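Local coordinates for protein arabinogalactan endo-1,4-beta-galactosidase (Ignisphaera aggregans, PDB 7OSK) that probably hydrolyses internal beta-1,4-galactosidic bonds of galactan-type polysaccharides, using the calcium-binding family 53 glycoside hydrolase domain of a longer protein, at residues Q208-L213 against S251-D256; D239-F244 against D256-S261; R247-G252 against Q282-K287. All blocks are in the same frame, centred on the assembly; numbering follows the deposited sequence. Where two conformers were deposited one is given.

Contact 1: Q208-L213 against S251-D256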
ATOM      1  N   GLN A 208     -25.564   2.313  -3.271  1.00 25.95           N
ATOM      2  CA  GLN A 208     -24.876   3.596  -3.241  1.00 24.68           C
ATOM      3  C   GLN A 208     -23.368   3.394  -3.242  1.00 22.98           C
ATOM      4  O   GLN A 208     -22.625   4.160  -3.854  1.00 20.52           O
ATOM      5  CB  GLN A 208     -25.307   4.397  -2.013  1.00 24.04           C
ATOM      6  CG  GLN A 208     -26.765   4.813  -2.049  1.00 24.50           C
ATOM      7  CD  GLN A 208     -27.116   5.813  -0.967  1.00 25.46           C
ATOM      8  OE1 GLN A 208     -26.447   5.895   0.065  1.00 22.63           O
ATOM      9  NE2 GLN A 208     -28.170   6.589  -1.202  1.00 26.75           N
ATOM     10  N   PHE A 209     -22.932   2.352  -2.542  1.00 25.66           N
ATOM     11  CA  PHE A 209     -21.528   1.959  -2.502  1.00 22.98           C
ATOM     12  C   PHE A 209     -20.994   1.717  -3.918  1.00 22.01           C
ATOM     13  O   PHE A 209     -19.909   2.181  -4.265  1.00 18.49           O
ATOM     14  CB  PHE A 209     -21.373   0.705  -1.628  1.00 22.98           C
ATOM     15  CG  PHE A 209     -19.991   0.102  -1.636  1.00 22.70           C
ATOM     16  CD1 PHE A 209     -18.858   0.891  -1.756  1.00 22.38           C
ATOM     17  CD2 PHE A 209     -19.833  -1.268  -1.513  1.00 23.11           C
ATOM     18  CE1 PHE A 209     -17.595   0.320  -1.759  1.00 21.58           C
ATOM     19  CE2 PHE A 209     -18.576  -1.842  -1.513  1.00 22.54           C
ATOM     20  CZ  PHE A 209     -17.457  -1.049  -1.637  1.00 19.76           C
ATOM     21  N   VAL A 210     -21.773   1.014  -4.737  1.00 23.16           N
ATOM     22  CA  VAL A 210     -21.361   0.691  -6.103  1.00 22.23           C
ATOM     23  C   VAL A 210     -21.404   1.921  -7.005  1.00 19.81           C
ATOM     24  O   VAL A 210     -20.607   2.051  -7.932  1.00 19.43           O
ATOM     25  CB  VAL A 210     -22.249  -0.414  -6.707  1.00 20.36           C
ATOM     26  CG1 VAL A 210     -21.985  -0.576  -8.203  1.00 22.15           C
ATOM     27  CG2 VAL A 210     -22.008  -1.728  -5.988  1.00 20.88           C
ATOM     28  N   GLY A 211     -22.347   2.815  -6.740  1.00 22.25           N
ATOM     29  CA  GLY A 211     -22.449   4.047  -7.497  1.00 19.15           C
ATOM     30  C   GLY A 211     -21.209   4.902  -7.320  1.00 22.15           C
ATOM     31  O   GLY A 211     -20.678   5.446  -8.287  1.00 22.62           O
ATOM     32  N   LEU A 212     -20.747   5.019  -6.078  1.00 22.98           N
ATOM     33  CA  LEU A 212     -19.552   5.796  -5.774  1.00 20.68           C
ATOM     34  C   LEU A 212     -18.303   5.100  -6.297  1.00 20.11           C
ATOM     35  O   LEU A 212     -17.374   5.749  -6.776  1.00 20.10           O
ATOM     36  CB  LEU A 212     -19.430   6.026  -4.265  1.00 19.87           C
ATOM     37  CG  LEU A 212     -20.485   6.949  -3.648  1.00 23.00           C
ATOM     38  CD1 LEU A 212     -20.373   6.963  -2.131  1.00 22.94           C
ATOM     39  CD2 LEU A 212     -20.359   8.359  -4.202  1.00 22.04           C
ATOM     40  N   LEU A 213     -18.283   3.776  -6.203  1.00 21.58           N
ATOM     41  CA  LEU A 213     -17.146   3.003  -6.678  1.00 20.34           C
ATOM     42  C   LEU A 213     -17.031   3.134  -8.194  1.00 21.69           C
ATOM     43  O   LEU A 213     -15.943   3.350  -8.726  1.00 21.98           O
ATOM     44  CB  LEU A 213     -17.288   1.534  -6.271  1.00 19.86           C
ATOM     45  CG  LEU A 213     -16.021   0.773  -5.868  1.00 21.20           C
ATOM     46  CD1 LEU A 213     -15.274   1.470  -4.742  1.00 20.85           C
ATOM     47  CD2 LEU A 213     -16.387  -0.642  -5.451  1.00 17.85           C
ATOM     48  N   SER A 251     -22.406  -6.492  -9.841  1.00 20.20           N
ATOM     49  CA  SER A 251     -22.949  -5.135  -9.775  1.00 19.56           C
ATOM     50  C   SER A 251     -22.476  -4.261 -10.936  1.00 20.89           C
ATOM     51  O   SER A 251     -22.884  -3.104 -11.055  1.00 20.93           O
ATOM     52  CB  SER A 251     -22.567  -4.473  -8.450  1.00 18.61           C
ATOM     53  OG  SER A 251     -23.185  -5.124  -7.355  1.00 23.13           O
ATOM     54  N   GLY A 252     -21.617  -4.815 -11.786  1.00 18.95           N
ATOM     55  CA  GLY A 252     -21.129  -4.102 -12.952  1.00 19.19           C
ATOM     56  C   GLY A 252     -19.841  -3.344 -12.696  1.00 19.74           C
ATOM     57  O   GLY A 252     -19.355  -2.626 -13.571  1.00 19.58           O
ATOM     58  N   VAL A 253     -19.287  -3.499 -11.499  1.00 19.65           N
ATOM     59  CA  VAL A 253     -18.029  -2.846 -11.160  1.00 21.11           C
ATOM     60  C   VAL A 253     -16.888  -3.497 -11.933  1.00 18.14           C
ATOM     61  O   VAL A 253     -16.543  -4.656 -11.696  1.00 16.66           O
ATOM     62  CB  VAL A 253     -17.736  -2.911  -9.643  1.00 19.53           C
ATOM     63  CG1 VAL A 253     -16.379  -2.287  -9.323  1.00 17.90           C
ATOM     64  CG2 VAL A 253     -18.832  -2.206  -8.864  1.00 19.54           C
ATOM     65  N   SER A 254     -16.311  -2.741 -12.861  1.00 16.91           N
ATOM     66  CA  SER A 254     -15.209  -3.231 -13.676  1.00 18.26           C
ATOM     67  C   SER A 254     -13.872  -2.853 -13.051  1.00 19.87           C
ATOM     68  O   SER A 254     -13.594  -1.678 -12.811  1.00 20.48           O
ATOM     69  CB  SER A 254     -15.307  -2.678 -15.100  1.00 17.55           C
ATOM     70  OG  SER A 254     -15.325  -1.261 -15.099  1.00 18.01           O
ATOM     71  N   PHE A 255     -13.055  -3.864 -12.779  1.00 19.10           N
ATOM     72  CA  PHE A 255     -11.722  -3.653 -12.235  1.00 17.31           C
ATOM     73  C   PHE A 255     -10.806  -4.767 -12.713  1.00 19.01           C
ATOM     74  O   PHE A 255     -11.276  -5.787 -13.213  1.00 19.37           O
ATOM     75  CB  PHE A 255     -11.756  -3.599 -10.707  1.00 17.99           C
ATOM     76  CG  PHE A 255     -12.248  -4.862 -10.068  1.00 17.83           C
ATOM     77  CD1 PHE A 255     -13.598  -5.169 -10.062  1.00 20.59           C
ATOM     78  CD2 PHE A 255     -11.363  -5.741  -9.471  1.00 18.98           C
ATOM     79  CE1 PHE A 255     -14.057  -6.331  -9.478  1.00 19.79           C
ATOM     80  CE2 PHE A 255     -11.816  -6.906  -8.882  1.00 19.71           C
ATOM     81  CZ  PHE A 255     -13.164  -7.200  -8.885  1.00 20.93           C
ATOM     82  N   ASP A 256      -9.501  -4.573 -12.550  1.00 21.23           N
ATOM     83  CA  ASP A 256      -8.512  -5.487 -13.110  1.00 18.35           C
ATOM     84  C   ASP A 256      -7.786  -6.286 -12.032  1.00 20.08           C
ATOM     85  O   ASP A 256      -7.468  -7.459 -12.234  1.00 21.51           O
ATOM     86  CB  ASP A 256      -7.494  -4.710 -13.948  1.00 20.21           C
ATOM     87  CG  ASP A 256      -8.149  -3.869 -15.029  1.00 21.82           C
ATOM     88  OD1 ASP A 256      -8.584  -4.446 -16.049  1.00 20.15           O
ATOM     89  OD2 ASP A 256      -8.222  -2.633 -14.861  1.00 18.90           O
TER

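Contact 2: D239-F244 against D256-S261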
ATOM      1  N   ASP A 239     -13.753 -16.958   2.300  1.00 25.93           N
ATOM      2  CA  ASP A 239     -15.203 -16.999   2.146  1.00 26.77           C
ATOM      3  C   ASP A 239     -15.797 -15.593   2.067  1.00 26.18           C
ATOM      4  O   ASP A 239     -16.869 -15.401   1.493  1.00 25.47           O
ATOM      5  CB  ASP A 239     -15.849 -17.779   3.295  1.00 28.04           C
ATOM      6  CG  ASP A 239     -15.447 -17.254   4.659  1.00 30.18           C
ATOM      7  OD1 ASP A 239     -14.298 -16.785   4.802  1.00 29.51           O
ATOM      8  OD2 ASP A 239     -16.279 -17.312   5.588  1.00 35.57           O
ATOM      9  N   PHE A 240     -15.103 -14.614   2.639  1.00 25.75           N
ATOM     10  CA  PHE A 240     -15.553 -13.226   2.565  1.00 25.48           C
ATOM     11  C   PHE A 240     -15.228 -12.619   1.205  1.00 24.01           C
ATOM     12  O   PHE A 240     -16.044 -11.897   0.634  1.00 21.65           O
ATOM     13  CB  PHE A 240     -14.920 -12.383   3.673  1.00 26.38           C
ATOM     14  CG  PHE A 240     -15.121 -10.905   3.490  1.00 22.63           C
ATOM     15  CD1 PHE A 240     -16.297 -10.296   3.898  1.00 22.73           C
ATOM     16  CD2 PHE A 240     -14.137 -10.127   2.904  1.00 22.39           C
ATOM     17  CE1 PHE A 240     -16.487  -8.936   3.726  1.00 22.24           C
ATOM     18  CE2 PHE A 240     -14.319  -8.769   2.727  1.00 23.77           C
ATOM     19  CZ  PHE A 240     -15.495  -8.171   3.139  1.00 23.10           C
ATOM     20  N   TYR A 241     -14.031 -12.909   0.699  1.00 22.84           N
ATOM     21  CA  TYR A 241     -13.619 -12.431  -0.617  1.00 23.26           C
ATOM     22  C   TYR A 241     -14.607 -12.897  -1.680  1.00 24.27           C
ATOM     23  O   TYR A 241     -15.002 -12.125  -2.556  1.00 23.40           O
ATOM     24  CB  TYR A 241     -12.211 -12.922  -0.958  1.00 21.99           C
ATOM     25  CG  TYR A 241     -11.093 -12.066  -0.401  1.00 24.17           C
ATOM     26  CD1 TYR A 241     -10.854 -11.998   0.967  1.00 23.75           C
ATOM     27  CD2 TYR A 241     -10.264 -11.338  -1.246  1.00 22.04           C
ATOM     28  CE1 TYR A 241      -9.829 -11.221   1.479  1.00 21.47           C
ATOM     29  CE2 TYR A 241      -9.234 -10.559  -0.744  1.00 22.31           C
ATOM     30  CZ  TYR A 241      -9.022 -10.505   0.620  1.00 21.84           C
ATOM     31  OH  TYR A 241      -7.999  -9.733   1.127  1.00 18.42           O
ATOM     32  N   ILE A 242     -15.005 -14.162  -1.591  1.00 22.92           N
ATOM     33  CA  ILE A 242     -15.985 -14.723  -2.511  1.00 24.30           C
ATOM     34  C   ILE A 242     -17.274 -13.910  -2.488  1.00 22.21           C
ATOM     35  O   ILE A 242     -17.741 -13.449  -3.526  1.00 21.48           O
ATOM     36  CB  ILE A 242     -16.307 -16.193  -2.168  1.00 24.08           C
ATOM     37  CG1 ILE A 242     -15.073 -17.067  -2.409  1.00 23.39           C
ATOM     38  CG2 ILE A 242     -17.486 -16.695  -3.005  1.00 22.41           C
ATOM     39  CD1 ILE A 242     -15.228 -18.502  -1.942  1.00 25.79           C
ATOM     40  N   ASN A 243     -17.843 -13.742  -1.300  1.00 22.22           N
ATOM     41  CA  ASN A 243     -19.110 -13.040  -1.145  1.00 25.06           C
ATOM     42  C   ASN A 243     -19.027 -11.591  -1.604  1.00 22.49           C
ATOM     43  O   ASN A 243     -19.960 -11.069  -2.214  1.00 21.34           O
ATOM     44  CB  ASN A 243     -19.568 -13.088   0.316  1.00 27.36           C
ATOM     45  CG  ASN A 243     -19.850 -14.501   0.798  1.00 25.87           C
ATOM     46  OD1 ASN A 243     -20.295 -15.355   0.033  1.00 25.27           O
ATOM     47  ND2 ASN A 243     -19.593 -14.750   2.078  1.00 24.95           N
ATOM     48  N   PHE A 244     -17.902 -10.948  -1.312  1.00 22.51           N
ATOM     49  CA  PHE A 244     -17.729  -9.532  -1.609  1.00 22.09           C
ATOM     50  C   PHE A 244     -17.469  -9.283  -3.093  1.00 21.46           C
ATOM     51  O   PHE A 244     -18.064  -8.386  -3.691  1.00 21.61           O
ATOM     52  CB  PHE A 244     -16.581  -8.955  -0.780  1.00 22.10           C
ATOM     53  CG  PHE A 244     -16.440  -7.464  -0.898  1.00 21.22           C
ATOM     54  CD1 PHE A 244     -15.651  -6.904  -1.891  1.00 21.24           C
ATOM     55  CD2 PHE A 244     -17.099  -6.623  -0.018  1.00 20.59           C
ATOM     56  CE1 PHE A 244     -15.521  -5.533  -2.002  1.00 22.27           C
ATOM     57  CE2 PHE A 244     -16.973  -5.250  -0.122  1.00 20.35           C
ATOM     58  CZ  PHE A 244     -16.183  -4.703  -1.115  1.00 22.26           C
ATOM     59  N   ASP A 256      -9.501  -4.573 -12.550  1.00 21.23           N
ATOM     60  CA  ASP A 256      -8.512  -5.487 -13.110  1.00 18.35           C
ATOM     61  C   ASP A 256      -7.786  -6.286 -12.032  1.00 20.08           C
ATOM     62  O   ASP A 256      -7.468  -7.459 -12.234  1.00 21.51           O
ATOM     63  CB  ASP A 256      -7.494  -4.710 -13.948  1.00 20.21           C
ATOM     64  CG  ASP A 256      -8.149  -3.869 -15.029  1.00 21.82           C
ATOM     65  OD1 ASP A 256      -8.584  -4.446 -16.049  1.00 20.15           O
ATOM     66  OD2 ASP A 256      -8.222  -2.633 -14.861  1.00 18.90           O
ATOM     67  N   VAL A 257      -7.532  -5.652 -10.891  1.00 16.84           N
ATOM     68  CA  VAL A 257      -6.689  -6.247  -9.859  1.00 18.20           C
ATOM     69  C   VAL A 257      -7.429  -6.430  -8.538  1.00 21.08           C
ATOM     70  O   VAL A 257      -8.180  -5.555  -8.108  1.00 21.94           O
ATOM     71  CB  VAL A 257      -5.434  -5.388  -9.600  1.00 18.37           C
ATOM     72  CG1 VAL A 257      -4.455  -6.126  -8.697  1.00 18.26           C
ATOM     73  CG2 VAL A 257      -4.763  -5.019 -10.914  1.00 23.53           C
ATOM     74  N   ILE A 258      -7.208  -7.582  -7.912  1.00 21.28           N
ATOM     75  CA  ILE A 258      -7.677  -7.841  -6.556  1.00 18.04           C
ATOM     76  C   ILE A 258      -6.499  -7.731  -5.602  1.00 20.73           C
ATOM     77  O   ILE A 258      -5.645  -8.617  -5.560  1.00 22.28           O
ATOM     78  CB  ILE A 258      -8.323  -9.233  -6.425  1.00 20.10           C
ATOM     79  CG1 ILE A 258      -9.558  -9.324  -7.321  1.00 20.54           C
ATOM     80  CG2 ILE A 258      -8.703  -9.518  -4.971  1.00 20.42           C
ATOM     81  CD1 ILE A 258     -10.018 -10.740  -7.581  1.00 23.34           C
ATOM     82  N   ALA A 259      -6.462  -6.645  -4.835  1.00 23.22           N
ATOM     83  CA  ALA A 259      -5.342  -6.378  -3.944  1.00 20.56           C
ATOM     84  C   ALA A 259      -5.619  -6.905  -2.540  1.00 19.59           C
ATOM     85  O   ALA A 259      -6.765  -6.923  -2.087  1.00 20.44           O
ATOM     86  CB  ALA A 259      -5.045  -4.897  -3.904  1.00 19.72           C
ATOM     87  N   ILE A 260      -4.555  -7.324  -1.861  1.00 17.23           N
ATOM     88  CA  ILE A 260      -4.659  -7.944  -0.545  1.00 19.02           C
ATOM     89  C   ILE A 260      -3.749  -7.255   0.467  1.00 20.89           C
ATOM     90  O   ILE A 260      -2.594  -6.951   0.168  1.00 20.53           O
ATOM     91  CB  ILE A 260      -4.286  -9.443  -0.608  1.00 18.26           C
ATOM     92  CG1 ILE A 260      -5.237 -10.193  -1.542  1.00 19.84           C
ATOM     93  CG2 ILE A 260      -4.329 -10.076   0.779  1.00 19.18           C
ATOM     94  CD1 ILE A 260      -4.672 -11.500  -2.060  1.00 20.20           C
ATOM     95  N   SER A 261      -4.280  -7.008   1.662  1.00 22.33           N
ATOM     96  CA  SER A 261      -3.458  -6.614   2.801  1.00 20.84           C
ATOM     97  C   SER A 261      -3.206  -7.842   3.653  1.00 18.51           C
ATOM     98  O   SER A 261      -4.122  -8.337   4.305  1.00 18.48           O
ATOM     99  CB  SER A 261      -4.131  -5.525   3.640  1.00 21.24           C
ATOM    100  OG  SER A 261      -4.211  -4.302   2.937  1.00 22.37           O
TER

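Contact 3: R247-G252 against Q282-K287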
ATOM      1  N   ARG A 247     -20.474 -10.237  -5.534  0.50 21.25           N
ATOM      2  CA  ARG A 247     -21.491  -9.196  -5.519  0.50 19.85           C
ATOM      3  C   ARG A 247     -20.991  -7.944  -6.232  0.50 20.79           C
ATOM      4  O   ARG A 247     -21.777  -7.182  -6.792  0.50 22.27           O
ATOM      5  CB  ARG A 247     -21.896  -8.862  -4.083  0.50 20.24           C
ATOM      6  CG  ARG A 247     -23.220  -8.118  -3.972  0.50 20.32           C
ATOM      7  CD  ARG A 247     -23.574  -7.821  -2.522  0.50 20.14           C
ATOM      8  NE  ARG A 247     -24.900  -7.223  -2.393  0.50 19.36           N
ATOM      9  CZ  ARG A 247     -25.402  -6.750  -1.257  0.50 18.96           C
ATOM     10  NH1 ARG A 247     -24.689  -6.794  -0.139  0.50 19.39           N
ATOM     11  NH2 ARG A 247     -26.618  -6.226  -1.237  0.50 19.33           N
ATOM     12  N   LEU A 248     -19.678  -7.739  -6.213  1.00 19.91           N
ATOM     13  CA  LEU A 248     -19.077  -6.581  -6.864  1.00 20.99           C
ATOM     14  C   LEU A 248     -19.076  -6.747  -8.383  1.00 18.99           C
ATOM     15  O   LEU A 248     -19.489  -5.851  -9.117  1.00 17.94           O
ATOM     16  CB  LEU A 248     -17.649  -6.364  -6.353  1.00 21.81           C
ATOM     17  CG  LEU A 248     -17.105  -4.935  -6.411  1.00 20.69           C
ATOM     18  CD1 LEU A 248     -17.871  -4.026  -5.459  1.00 20.75           C
ATOM     19  CD2 LEU A 248     -15.620  -4.919  -6.084  1.00 20.03           C
ATOM     20  N   ILE A 249     -18.605  -7.901  -8.843  1.00 19.90           N
ATOM     21  CA  ILE A 249     -18.585  -8.214 -10.266  1.00 19.36           C
ATOM     22  C   ILE A 249     -20.001  -8.194 -10.841  1.00 19.78           C
ATOM     23  O   ILE A 249     -20.234  -7.641 -11.915  1.00 21.84           O
ATOM     24  CB  ILE A 249     -17.926  -9.592 -10.525  1.00 20.09           C
ATOM     25  CG1 ILE A 249     -16.426  -9.509 -10.215  1.00 21.26           C
ATOM     26  CG2 ILE A 249     -18.165 -10.060 -11.967  1.00 18.49           C
ATOM     27  CD1 ILE A 249     -15.658 -10.804 -10.420  1.00 21.62           C
ATOM     28  N   ASN A 250     -20.942  -8.793 -10.120  1.00 19.51           N
ATOM     29  CA  ASN A 250     -22.334  -8.824 -10.554  1.00 21.06           C
ATOM     30  C   ASN A 250     -22.968  -7.433 -10.597  1.00 20.42           C
ATOM     31  O   ASN A 250     -23.950  -7.220 -11.307  1.00 20.38           O
ATOM     32  CB  ASN A 250     -23.157  -9.734  -9.636  1.00 20.29           C
ATOM     33  CG  ASN A 250     -22.850 -11.207  -9.842  1.00 20.56           C
ATOM     34  OD1 ASN A 250     -22.438 -11.625 -10.924  1.00 23.00           O
ATOM     35  ND2 ASN A 250     -23.058 -12.003  -8.802  1.00 20.47           N
ATOM     36  N   SER A 251     -22.406  -6.492  -9.841  1.00 20.20           N
ATOM     37  CA  SER A 251     -22.949  -5.135  -9.775  1.00 19.56           C
ATOM     38  C   SER A 251     -22.476  -4.261 -10.936  1.00 20.89           C
ATOM     39  O   SER A 251     -22.884  -3.104 -11.055  1.00 20.93           O
ATOM     40  CB  SER A 251     -22.567  -4.473  -8.450  1.00 18.61           C
ATOM     41  OG  SER A 251     -23.185  -5.124  -7.355  1.00 23.13           O
ATOM     42  N   GLY A 252     -21.617  -4.815 -11.786  1.00 18.95           N
ATOM     43  CA  GLY A 252     -21.129  -4.102 -12.952  1.00 19.19           C
ATOM     44  C   GLY A 252     -19.841  -3.344 -12.696  1.00 19.74           C
ATOM     45  O   GLY A 252     -19.355  -2.626 -13.571  1.00 19.58           O
ATOM     46  N   GLN A 282      -9.009 -19.482  -9.382  1.00 28.93           N
ATOM     47  CA  GLN A 282      -9.957 -20.439  -9.939  1.00 31.50           C
ATOM     48  C   GLN A 282     -11.337 -19.817 -10.123  1.00 30.22           C
ATOM     49  O   GLN A 282     -12.048 -20.156 -11.065  1.00 31.18           O
ATOM     50  CB  GLN A 282     -10.071 -21.682  -9.052  1.00 33.10           C
ATOM     51  CG  GLN A 282     -10.973 -22.762  -9.650  1.00 35.23           C
ATOM     52  CD  GLN A 282     -11.154 -23.958  -8.742  1.00 40.67           C
ATOM     53  OE1 GLN A 282     -10.272 -24.812  -8.635  1.00 53.06           O
ATOM     54  NE2 GLN A 282     -12.306 -24.031  -8.088  1.00 39.02           N
ATOM     55  N   ARG A 283     -11.712 -18.911  -9.226  1.00 28.52           N
ATOM     56  CA  ARG A 283     -13.055 -18.336  -9.247  1.00 28.51           C
ATOM     57  C   ARG A 283     -13.131 -17.069 -10.092  1.00 27.96           C
ATOM     58  O   ARG A 283     -14.202 -16.710 -10.582  1.00 26.39           O
ATOM     59  CB  ARG A 283     -13.527 -18.031  -7.826  1.00 23.80           C
ATOM     60  CG  ARG A 283     -15.015 -17.753  -7.732  1.00 24.54           C
ATOM     61  CD  ARG A 283     -15.452 -17.531  -6.299  1.00 25.50           C
ATOM     62  NE  ARG A 283     -16.907 -17.490  -6.171  1.00 23.41           N
ATOM     63  CZ  ARG A 283     -17.676 -18.548  -5.921  1.00 22.64           C
ATOM     64  NH1 ARG A 283     -17.144 -19.754  -5.770  1.00 22.41           N
ATOM     65  NH2 ARG A 283     -18.990 -18.398  -5.821  1.00 22.95           N
ATOM     66  N   TYR A 284     -11.992 -16.399 -10.259  1.00 26.28           N
ATOM     67  CA  TYR A 284     -11.942 -15.123 -10.970  1.00 28.41           C
ATOM     68  C   TYR A 284     -10.828 -15.082 -12.013  1.00 30.79           C
ATOM     69  O   TYR A 284      -9.744 -15.630 -11.801  1.00 31.57           O
ATOM     70  CB  TYR A 284     -11.749 -13.974  -9.979  1.00 26.77           C
ATOM     71  CG  TYR A 284     -12.734 -13.978  -8.835  1.00 24.51           C
ATOM     72  CD1 TYR A 284     -14.085 -13.759  -9.060  1.00 24.32           C
ATOM     73  CD2 TYR A 284     -12.311 -14.190  -7.529  1.00 25.11           C
ATOM     74  CE1 TYR A 284     -14.990 -13.759  -8.019  1.00 24.58           C
ATOM     75  CE2 TYR A 284     -13.209 -14.190  -6.480  1.00 24.13           C
ATOM     76  CZ  TYR A 284     -14.547 -13.974  -6.732  1.00 23.44           C
ATOM     77  OH  TYR A 284     -15.450 -13.972  -5.700  1.00 24.22           O
ATOM     78  N   ASP A 285     -11.109 -14.429 -13.140  1.00 29.90           N
ATOM     79  CA  ASP A 285     -10.102 -14.168 -14.163  1.00 31.98           C
ATOM     80  C   ASP A 285      -9.604 -12.734 -14.003  1.00 30.53           C
ATOM     81  O   ASP A 285      -9.810 -11.883 -14.870  1.00 32.03           O
ATOM     82  CB  ASP A 285     -10.666 -14.399 -15.572  1.00 31.96           C
ATOM     83  CG  ASP A 285     -10.410 -15.810 -16.089  1.00 35.36           C
ATOM     84  OD1 ASP A 285      -9.332 -16.379 -15.807  1.00 32.72           O
ATOM     85  OD2 ASP A 285     -11.298 -16.353 -16.782  1.00 37.46           O
ATOM     86  N   LYS A 286      -8.962 -12.477 -12.868  1.00 29.28           N
ATOM     87  CA  LYS A 286      -8.380 -11.174 -12.580  1.00 26.56           C
ATOM     88  C   LYS A 286      -7.041 -11.344 -11.880  1.00 25.90           C
ATOM     89  O   LYS A 286      -6.710 -12.435 -11.411  1.00 26.30           O
ATOM     90  CB  LYS A 286      -9.326 -10.338 -11.722  1.00 23.30           C
ATOM     91  CG  LYS A 286     -10.600  -9.939 -12.440  1.00 22.89           C
ATOM     92  CD  LYS A 286     -11.511  -9.122 -11.548  1.00 19.66           C
ATOM     93  CE  LYS A 286     -12.789  -8.735 -12.271  1.00 21.61           C
ATOM     94  NZ  LYS A 286     -12.520  -7.935 -13.496  1.00 21.50           N
ATOM     95  N   LYS A 287      -6.276 -10.260 -11.811  1.00 24.71           N
ATOM     96  CA  LYS A 287      -4.940 -10.301 -11.235  1.00 22.12           C
ATOM     97  C   LYS A 287      -4.975 -10.283  -9.711  1.00 21.44           C
ATOM     98  O   LYS A 287      -5.929  -9.797  -9.101  1.00 18.80           O
ATOM     99  CB  LYS A 287      -4.105  -9.129 -11.754  1.00 23.49           C
ATOM    100  CG  LYS A 287      -3.868  -9.157 -13.259  1.00 25.45           C
ATOM    101  CD  LYS A 287      -3.068 -10.386 -13.691  1.00 27.62           C
ATOM    102  CE  LYS A 287      -3.046 -10.542 -15.202  1.00 32.45           C
ATOM    103  NZ  LYS A 287      -2.417  -9.379 -15.887  1.00 34.12           N
TER

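Contact 1: Q208-L213 against S251-D256
Val210, on helix 206-223, packs against Ser251 and Val253, which follow the C-terminal end of helix 238-250, so that helix 206-223 of the TIM barrel is joined to the loop that leads from helix 238-250 into strand 257-261. The Val210 side chain branches at CB into two methyls with separate partners. CG1, anti to the backbone N (chi1 170°), lies 3.6 Å from Val253 CG2, the two valines meeting at a slant; the same CG1 is 3.9 Å from Ser251 O, a carbonyl that also accepts a hydrogen bond from Lys214 NZ. The other methyl goes beside the Val210 backbone N, and Val210 CG2 lies 3.7 Å from Ser251 CB. With both methyls gone, as in an alanine, a gap would probably open between helix and turn, and Val253 CG2 and Ser251 CB would lose their contacts with this residue. Between those two residues Gly252 ends the helix in a Schellman motif; at its positive phi of 92° a side chain would run into the Ser251 carbonyl oxygen. Leu248, on helix 238-250, touches both Val253 and Leu213. On the next turn of helix 206-223, Leu213 CD2 is 4.2 Å from Val253 CG1.

Contact 2: D239-F244 against D256-S261
In the beta-alpha-beta unit formed by strand 228-234, helix 238-250 and strand 257-261, Tyr241 of the helix lays its ring beside Ile258 and Ile260 of the second strand. The short segments run at 146° to each other, roughly antiparallel but well inclined, with their axes 12.2 Å apart, and Tyr241 meets the isoleucine side chains between them. Its CB already points toward the strand, and with CG anti to the carbonyl carbon (chi1 -84°) the ring carries on in that direction. The outer end of the ring rests on Ile260: Tyr241 OH is 3.7 Å from Ile260 CG2, and Tyr241 CE2 is 4.1 Å from Ile260 CG1, with the two side chains inclined to each other. Ile258 CG2 also approaches Tyr241 CE2, 4.4 Å away at the ring edge, near its plane. The hydroxyl, next to Ile260 in this buried contact, is hydrogen-bonded to Gly235 O in the loop leading into the helix, a bond that ties down the far end of the ring. Leu276 of helix 270-283 touches both Tyr241 and Ile260. Ala259 points its CB away from the helix and meets Val230 and Ala291 on the flanking strands. Such a layer of side chains between an outer helix and the parallel wall is characteristic of the (beta/alpha)8, or TIM, barrel.

Contact 3: R247-G252 against Q282-K287
Ile249 reaches across to Tyr284 and Lys286 with a single atom, its CD1 methyl. The chain is extended at chi2 (180°), and Ile249 CD1 comes to 3.6 Å from Tyr284 CD1, approaching the ring obliquely. Lys286 adds the aliphatic end of its chain, with CE 4.0 Å from Ile249 CD1. Beyond these apolar touches, polar groups hold both partners. Tyr284 OH is hydrogen-bonded to Asp246 OD1 on helix 238-250, while the other carboxylate oxygen of Asp246 forms a salt bridge with Arg283; one carboxylate thus links two consecutive residues at the end of helix 270-283. Arg283 CG also lies over one face of the Tyr284 ring, 3.9 Å above its plane and toward the rim. The Lys286 chain is straight as far as CE and then bends (chi4 -59°), and its NZ bonds Phe255 O and makes a cation-pi contact with the Phe255 ring. On the other segment, the last helical turn gains a side-chain bond from Ser251 OG, which donates to Arg247 O at 2.6 Å and is also bonded to Trp206 NE1. The contact joins the last turn of helix 238-250 to the loop just after the adjacent outer helix 270-283, just before the chain enters strand 287-293.

In the fold
From the N terminus, helix 206-223 supplies the first half of contact 1, which closes a loop over strand 228-234 and helix 238-250. Within that loop contact 2 begins on helix 238-250, and contact 3 begins at the helix's end, overlapping the segment that closes contact 1 at Ser251 and Gly252. Contact 2 then closes on strand 257-261, and contact 3 last, at the end of helix 270-283 and the start of strand 287-293. Contacts 1 and 2 cross, as do 2 and 3. Contacts 1 and 2 share Asp256 and touch through Phe209 and Phe244. Asp256 O with Lys287 N and Ile258 N with Lys287 O probably form hydrogen bonds joining neighbouring strands. Together the contacts tie three successive outer helices to one another and to the barrel wall.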